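Local structure of carbonic anhydrase (Sordaria macrospora, 4O1K) at the interface of chains A and B and the interface of chains A and C. The protein catalyses the reversible hydration of carbon dioxide to bicarbonate as a tetrameric, zinc-dependent beta-class carbonic anhydrase. Numbering follows the deposited sequence. Chains: chain A/B/C, Carbonic anhydrase.

Contact 1: the interface of chains A and B. Residues chain A 75, 93-94, 97; chain B 57, 80, 130, 133.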
loop_
_atom_site.group_PDB
_atom_site.type_symbol
_atom_site.label_atom_id
_atom_site.label_comp_id
_atom_site.label_asym_id
_atom_site.label_seq_id
_atom_site.Cartn_x
_atom_site.Cartn_y
_atom_site.Cartn_z
ATOM N N PHE A 75 10.571 16.856 11.041
ATOM C CA PHE A 75 10.547 15.944 9.931
ATOM C C PHE A 75 9.075 15.848 9.617
ATOM O O PHE A 75 8.312 15.540 10.514
ATOM C CB PHE A 75 11.022 14.633 10.490
ATOM C CG PHE A 75 11.361 13.649 9.473
ATOM C CD1 PHE A 75 12.501 13.801 8.710
ATOM C CD2 PHE A 75 10.565 12.540 9.288
ATOM C CE1 PHE A 75 12.824 12.864 7.753
ATOM C CE2 PHE A 75 10.900 11.605 8.338
ATOM C CZ PHE A 75 12.020 11.768 7.566
ATOM N N SER A 93 6.698 3.648 7.176
ATOM C CA SER A 93 8.140 3.698 7.035
ATOM C C SER A 93 8.643 5.041 7.553
ATOM O O SER A 93 9.731 5.121 8.161
ATOM C CB SER A 93 8.563 3.435 5.583
ATOM O OG SER A 93 8.091 4.456 4.746
ATOM N N VAL A 94 7.867 6.106 7.375
ATOM C CA VAL A 94 8.351 7.328 8.012
ATOM C C VAL A 94 8.320 7.348 9.576
ATOM O O VAL A 94 9.219 7.926 10.215
ATOM C CB VAL A 94 7.771 8.570 7.385
ATOM C CG1 VAL A 94 6.383 8.808 7.837
ATOM C CG2 VAL A 94 8.590 9.710 7.797
ATOM N N TYR A 97 11.303 5.221 10.617
ATOM C CA TYR A 97 12.549 5.946 10.366
ATOM C C TYR A 97 12.787 7.087 11.342
ATOM O O TYR A 97 13.921 7.317 11.791
ATOM C CB TYR A 97 12.536 6.494 8.939
ATOM C CG TYR A 97 13.804 7.208 8.499
ATOM C CD1 TYR A 97 15.007 6.523 8.333
ATOM C CD2 TYR A 97 13.779 8.556 8.201
ATOM C CE1 TYR A 97 16.158 7.194 7.901
ATOM C CE2 TYR A 97 14.902 9.227 7.775
ATOM C CZ TYR A 97 16.082 8.553 7.622
ATOM O OH TYR A 97 17.174 9.275 7.199
ATOM N N SER B 57 10.256 14.537 3.189
ATOM C CA SER B 57 10.026 14.720 4.612
ATOM C C SER B 57 11.251 15.293 5.336
ATOM O O SER B 57 11.106 15.870 6.412
ATOM C CB SER B 57 9.626 13.405 5.252
ATOM O OG SER B 57 8.345 13.010 4.779
ATOM N N ILE B 80 9.378 10.270 2.395
ATOM C CA ILE B 80 10.834 10.089 2.370
ATOM C C ILE B 80 11.318 9.987 0.918
ATOM O O ILE B 80 10.949 9.065 0.174
ATOM C CB ILE B 80 11.268 8.852 3.175
ATOM C CG1 ILE B 80 11.083 9.099 4.676
ATOM C CG2 ILE B 80 12.741 8.541 2.901
ATOM C CD1 ILE B 80 11.073 7.786 5.496
ATOM N N MET B 130 11.704 0.274 6.309
ATOM C CA MET B 130 12.203 1.209 5.321
ATOM C C MET B 130 12.699 0.501 4.054
ATOM O O MET B 130 12.765 1.134 2.991
ATOM C CB MET B 130 13.320 2.080 5.902
ATOM C CG MET B 130 12.833 3.196 6.841
ATOM S SD MET B 130 11.879 4.472 5.975
ATOM C CE MET B 130 12.978 4.904 4.640
ATOM N N TRP B 133 10.582 0.676 0.948
ATOM C CA TRP B 133 10.438 2.072 0.516
ATOM C C TRP B 133 11.686 2.572 -0.206
ATOM O O TRP B 133 11.606 3.089 -1.333
ATOM C CB TRP B 133 10.063 2.969 1.710
ATOM C CG TRP B 133 9.680 4.338 1.278
ATOM C CD1 TRP B 133 10.460 5.450 1.290
ATOM C CD2 TRP B 133 8.400 4.746 0.777
ATOM N NE1 TRP B 133 9.755 6.532 0.809
ATOM C CE2 TRP B 133 8.475 6.119 0.493
ATOM C CE3 TRP B 133 7.195 4.072 0.538
ATOM C CZ2 TRP B 133 7.394 6.837 -0.008
ATOM C CZ3 TRP B 133 6.114 4.787 0.025
ATOM C CH2 TRP B 133 6.231 6.153 -0.257
#
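B:Ile80 pushes its delta-methyl CD1 against A:Val94, and CD1 lies 3.7 Å from the A:Val94 CA on helix 89-100. This is the apolar centre of a patch in the two-fold A-B interface of the beta-carbonic anhydrase tetramer. B:Ile80 CD1 also lies 3.9 Å from the ring atom CD2 of A:Tyr97. B:Ile80 CG1 touches both A:Val94 CG2 and the far ring atom CZ of A:Phe75, each about 4.0 Å away. The two side chains A:Phe75 and B:Ile80 cross at about a right angle. B:Ser57 CB sits over one face of the A:Phe75 ring, near the rim, 3.7 Å from CZ. B:Ser57 directly follows the zinc ligand B:Cys56, which puts this packing close to the metal site of chain B. Further out, B:Met130 is bent at both chi2 (-67°) and chi3 (-52°). The bends fold the sulfur B:Met130 SD against helix 89-100, 3.6 Å from A:Tyr97 CB. B:Met130 SD is also 3.1 Å from the backbone O of A:Ser93. At the polar rim, A:Ser93 OG stands above a face of the B:Trp133 indole. The indole is steadied within chain B, where B:Trp133 NE1 donates an in-plane hydrogen bond of 2.9 Å to a lone pair of B:Ile80 O.

Contact 2: the interface of chains A and C. Residues chain A 86, 92, 175-177; chain C 135, 139, 142.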
loop_
_atom_site.group_PDB
_atom_site.type_symbol
_atom_site.label_atom_id
_atom_site.label_comp_id
_atom_site.label_asym_id
_atom_site.label_seq_id
_atom_site.Cartn_x
_atom_site.Cartn_y
_atom_site.Cartn_z
ATOM N N ASN A 86 -2.472 1.428 8.802
ATOM C CA ASN A 86 -1.492 0.374 9.029
ATOM C C ASN A 86 -0.963 -0.328 7.777
ATOM O O ASN A 86 0.112 -0.907 7.806
ATOM C CB ASN A 86 -1.942 -0.601 10.114
ATOM C CG ASN A 86 -3.388 -0.967 10.000
ATOM O OD1 ASN A 86 -4.270 -0.211 10.390
ATOM N ND2 ASN A 86 -3.642 -2.143 9.486
ATOM N N MET A 92 4.060 4.421 7.468
ATOM C CA MET A 92 4.642 3.468 8.412
ATOM C C MET A 92 6.161 3.523 8.377
ATOM O O MET A 92 6.844 3.505 9.418
ATOM C CB MET A 92 4.159 2.056 8.125
ATOM C CG MET A 92 2.711 1.854 8.458
ATOM S SD MET A 92 2.535 1.928 10.266
ATOM C CE MET A 92 1.618 3.437 10.391
ATOM N N LYS A 175 0.271 1.991 18.224
ATOM C CA LYS A 175 0.299 0.557 17.910
ATOM C C LYS A 175 1.612 0.112 17.310
ATOM O O LYS A 175 1.943 -1.089 17.351
ATOM C CB LYS A 175 -0.813 0.213 16.925
ATOM C CG LYS A 175 -2.232 0.493 17.433
ATOM C CD LYS A 175 -3.261 0.245 16.286
ATOM C CE LYS A 175 -4.665 0.693 16.720
ATOM N NZ LYS A 175 -5.623 0.542 15.565
ATOM N N THR A 176 2.371 1.056 16.738
ATOM C CA THR A 176 3.612 0.669 16.058
ATOM C C THR A 176 4.636 0.092 17.004
ATOM O O THR A 176 4.776 0.559 18.130
ATOM C CB THR A 176 4.231 1.793 15.205
ATOM O OG1 THR A 176 4.714 2.862 16.042
ATOM C CG2 THR A 176 3.195 2.322 14.247
ATOM N N ALA A 177 5.338 -0.944 16.544
ATOM C CA ALA A 177 6.368 -1.604 17.341
ATOM C C ALA A 177 7.491 -0.636 17.691
ATOM O O ALA A 177 8.012 -0.659 18.813
ATOM C CB ALA A 177 6.924 -2.844 16.595
ATOM N N ARG C 135 -1.470 -6.314 12.433
ATOM C CA ARG C 135 -2.174 -5.323 13.238
ATOM C C ARG C 135 -3.655 -5.320 12.905
ATOM O O ARG C 135 -4.498 -5.126 13.788
ATOM C CB ARG C 135 -1.552 -3.927 13.015
ATOM C CG ARG C 135 -2.112 -2.788 13.917
ATOM C CD ARG C 135 -1.212 -1.572 13.738
ATOM N NE ARG C 135 0.184 -1.963 14.018
ATOM C CZ ARG C 135 1.263 -1.563 13.350
ATOM N NH1 ARG C 135 1.181 -0.698 12.349
ATOM N NH2 ARG C 135 2.461 -2.024 13.695
ATOM N N ASP C 139 -6.817 -5.385 15.389
ATOM C CA ASP C 139 -7.901 -4.415 15.337
ATOM C C ASP C 139 -9.248 -5.127 15.401
ATOM O O ASP C 139 -10.172 -4.684 16.101
ATOM C CB ASP C 139 -7.826 -3.561 14.068
ATOM C CG ASP C 139 -6.760 -2.470 14.149
ATOM O OD1 ASP C 139 -6.198 -2.254 15.241
ATOM O OD2 ASP C 139 -6.505 -1.820 13.110
ATOM N N ARG C 142 -9.916 -6.004 19.029
ATOM C CA ARG C 142 -10.327 -4.855 19.820
ATOM C C ARG C 142 -11.778 -4.460 19.531
ATOM O O ARG C 142 -12.476 -4.005 20.424
ATOM C CB ARG C 142 -9.355 -3.684 19.602
ATOM C CG ARG C 142 -7.943 -3.984 20.105
ATOM C CD ARG C 142 -6.952 -2.835 19.843
ATOM N NE ARG C 142 -5.616 -3.202 20.298
ATOM C CZ ARG C 142 -4.574 -3.393 19.501
ATOM N NH1 ARG C 142 -4.676 -3.211 18.181
ATOM N NH2 ARG C 142 -3.407 -3.745 20.030
#
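A:Lys175 and C:Asp139 form the charged link of this patch, which belongs to the two-fold A-C interface of the tetramer. The ammonium NZ of A:Lys175 donates a hydrogen bond of 2.9 Å to the carboxylate OD1 of C:Asp139, and the pair is also a salt bridge. NZ comes in on the syn side of OD1, but 32° out of the carboxylate plane. The lysine chain is extended beyond CG, with chi2 to chi4 all near 180°, and this carries NZ across to the acid. Within chain C, C:Arg142 makes a second salt bridge to the same oxygen, with C:Arg142 NH1 3.4 Å from C:Asp139 OD1. The acid oxygen therefore takes two basic groups from different directions and probably offsets their like charges.

Apolar packing comes from the aliphatic part of C:Arg135, on helix 130-143. C:Arg135 CD rests 3.7 Å from A:Lys175 CB and touches A:Lys175 CD as well. A:Asn86 CB also meets this methylene, 3.8 Å from C:Arg135 CD.

The guanidinium makes looser contacts. C:Arg135 bends at chi3 (-55°), which turns its head toward A:Met92 and A:Thr176. One face of the guanidinium lies against the backbone of A:Thr176, with C:Arg135 NH2 3.8 Å from A:Thr176 CA. On the other branch, C:Arg135 NH1 lies 3.6 Å from the thioether SD of A:Met92.

Contact 3: the interface of chains A and C. Residues chain A 100, 177, 181, 221, 223; chain C 126, 131.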
loop_
_atom_site.group_PDB
_atom_site.type_symbol
_atom_site.label_atom_id
_atom_site.label_comp_id
_atom_site.label_asym_id
_atom_site.label_seq_id
_atom_site.Cartn_x
_atom_site.Cartn_y
_atom_site.Cartn_z
ATOM N N LYS A 100 13.257 5.250 15.050
ATOM C CA LYS A 100 14.409 4.374 15.230
ATOM C C LYS A 100 15.737 4.973 14.782
ATOM O O LYS A 100 16.766 4.768 15.429
ATOM C CB LYS A 100 14.159 3.022 14.555
ATOM C CG LYS A 100 13.659 1.973 15.544
ATOM C CD LYS A 100 12.970 0.799 14.862
ATOM C CE LYS A 100 12.850 -0.382 15.821
ATOM N NZ LYS A 100 13.021 -1.691 15.112
ATOM N N ALA A 177 5.338 -0.944 16.544
ATOM C CA ALA A 177 6.368 -1.604 17.341
ATOM C C ALA A 177 7.491 -0.636 17.691
ATOM O O ALA A 177 8.012 -0.659 18.813
ATOM C CB ALA A 177 6.924 -2.844 16.595
ATOM N N GLN A 181 8.602 0.047 21.569
ATOM C CA GLN A 181 9.957 -0.334 21.963
ATOM C C GLN A 181 10.737 0.877 22.464
ATOM O O GLN A 181 11.286 0.851 23.579
ATOM C CB GLN A 181 10.688 -1.001 20.795
ATOM C CG GLN A 181 10.171 -2.411 20.460
ATOM C CD GLN A 181 10.545 -2.853 19.058
ATOM O OE1 GLN A 181 10.788 -2.025 18.175
ATOM N NE2 GLN A 181 10.586 -4.161 18.840
ATOM N N TYR A 221 -1.035 -6.761 22.862
ATOM C CA TYR A 221 0.249 -6.533 22.211
ATOM C C TYR A 221 1.292 -5.886 23.139
ATOM O O TYR A 221 1.770 -4.778 22.870
ATOM C CB TYR A 221 0.054 -5.704 20.932
ATOM C CG TYR A 221 1.174 -5.857 19.931
ATOM C CD1 TYR A 221 1.515 -7.113 19.430
ATOM C CD2 TYR A 221 1.893 -4.752 19.488
ATOM C CE1 TYR A 221 2.548 -7.267 18.505
ATOM C CE2 TYR A 221 2.929 -4.888 18.560
ATOM C CZ TYR A 221 3.252 -6.149 18.075
ATOM O OH TYR A 221 4.276 -6.285 17.158
ATOM N N LEU A 223 4.922 -5.801 24.286
ATOM C CA LEU A 223 6.249 -6.204 23.835
ATOM C C LEU A 223 7.315 -5.825 24.855
ATOM O O LEU A 223 7.037 -5.124 25.831
ATOM C CB LEU A 223 6.578 -5.549 22.491
ATOM C CG LEU A 223 6.001 -6.138 21.203
ATOM C CD1 LEU A 223 4.501 -6.198 21.270
ATOM C CD2 LEU A 223 6.431 -5.310 20.017
ATOM N N ASP C 126 7.899 -8.759 17.936
ATOM C CA ASP C 126 8.316 -7.955 16.801
ATOM C C ASP C 126 8.523 -8.872 15.592
ATOM O O ASP C 126 9.475 -9.664 15.556
ATOM C CB ASP C 126 9.608 -7.217 17.148
ATOM C CG ASP C 126 9.927 -6.101 16.174
ATOM O OD1 ASP C 126 9.253 -5.998 15.126
ATOM O OD2 ASP C 126 10.875 -5.331 16.451
ATOM N N ASN C 131 4.341 -6.830 11.061
ATOM C CA ASN C 131 3.629 -6.166 12.145
ATOM C C ASN C 131 2.425 -5.357 11.650
ATOM O O ASN C 131 1.334 -5.542 12.155
ATOM C CB ASN C 131 4.552 -5.285 13.015
ATOM C CG ASN C 131 5.655 -6.076 13.722
ATOM O OD1 ASN C 131 5.494 -7.246 14.067
ATOM N ND2 ASN C 131 6.780 -5.411 13.970
#
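C:Asp126 reaches from a loop of chain C to A:Gln181 on helix 177-186. From the C:Asp126 backbone, CB leads off with CG anti to N (chi1 -166°), which directs the carboxylate at chain A. C:Asp126 CB lies 3.6 Å from the amide NE2 of A:Gln181. C:Asp126 CG comes 3.4 Å from the same A:Gln181 NE2. At the tip the two oxygens have different partners. C:Asp126 OD2 accepts a hydrogen bond of 2.7 Å from A:Gln181 NE2, nearly straight, 166° at the hydrogen. C:Asp126 OD2 lies in the amide plane of A:Gln181, but the amide nitrogen comes from above the carboxylate plane, 49° out of it. The ammonium of A:Lys100 is also near, with NZ 4.4 Å from C:Asp126 OD2, and may add a weak favourable charge. C:Asp126 OD1 turns back to its own chain and accepts a 2.8 Å hydrogen bond from C:Asn131 ND2, on its anti side but tilted out of the carboxylate plane. That bond helps to fix the rotation of the carboxylate. Replacing C:Asp126 with an alanine would probably leave A:Gln181 NE2 without its acceptor and the C:Asn131 amide freer to turn. C:Asn131 ND2 also packs 3.7 Å from A:Ala177 CB. C:Asn131 OD1 lies 3.5 Å from the phenol OH of A:Tyr221. In the fold, the site joins the loop before helix 130-143, and that helix's first turn, to the start of helix 177-186 and the C-terminal tail of chain A.

Contact 2 and contact 3 are neighbouring patches of the A-C interface. The centres of their C-alpha atoms are about 9 Å apart, and they share A:Ala177. Contact 1 belongs to the A-B interface, with its centre about 17 Å from those of both other contacts. Helix 89-100 of chain A contributes to all three. Helix 130-143 of the partner chain also enters each, from chain B in contact 1 and from chain C in contacts 2 and 3. One pair of elements thus serves both kinds of interface, which probably helps couple them in the tetramer, where two-fold symmetry repeats each contact.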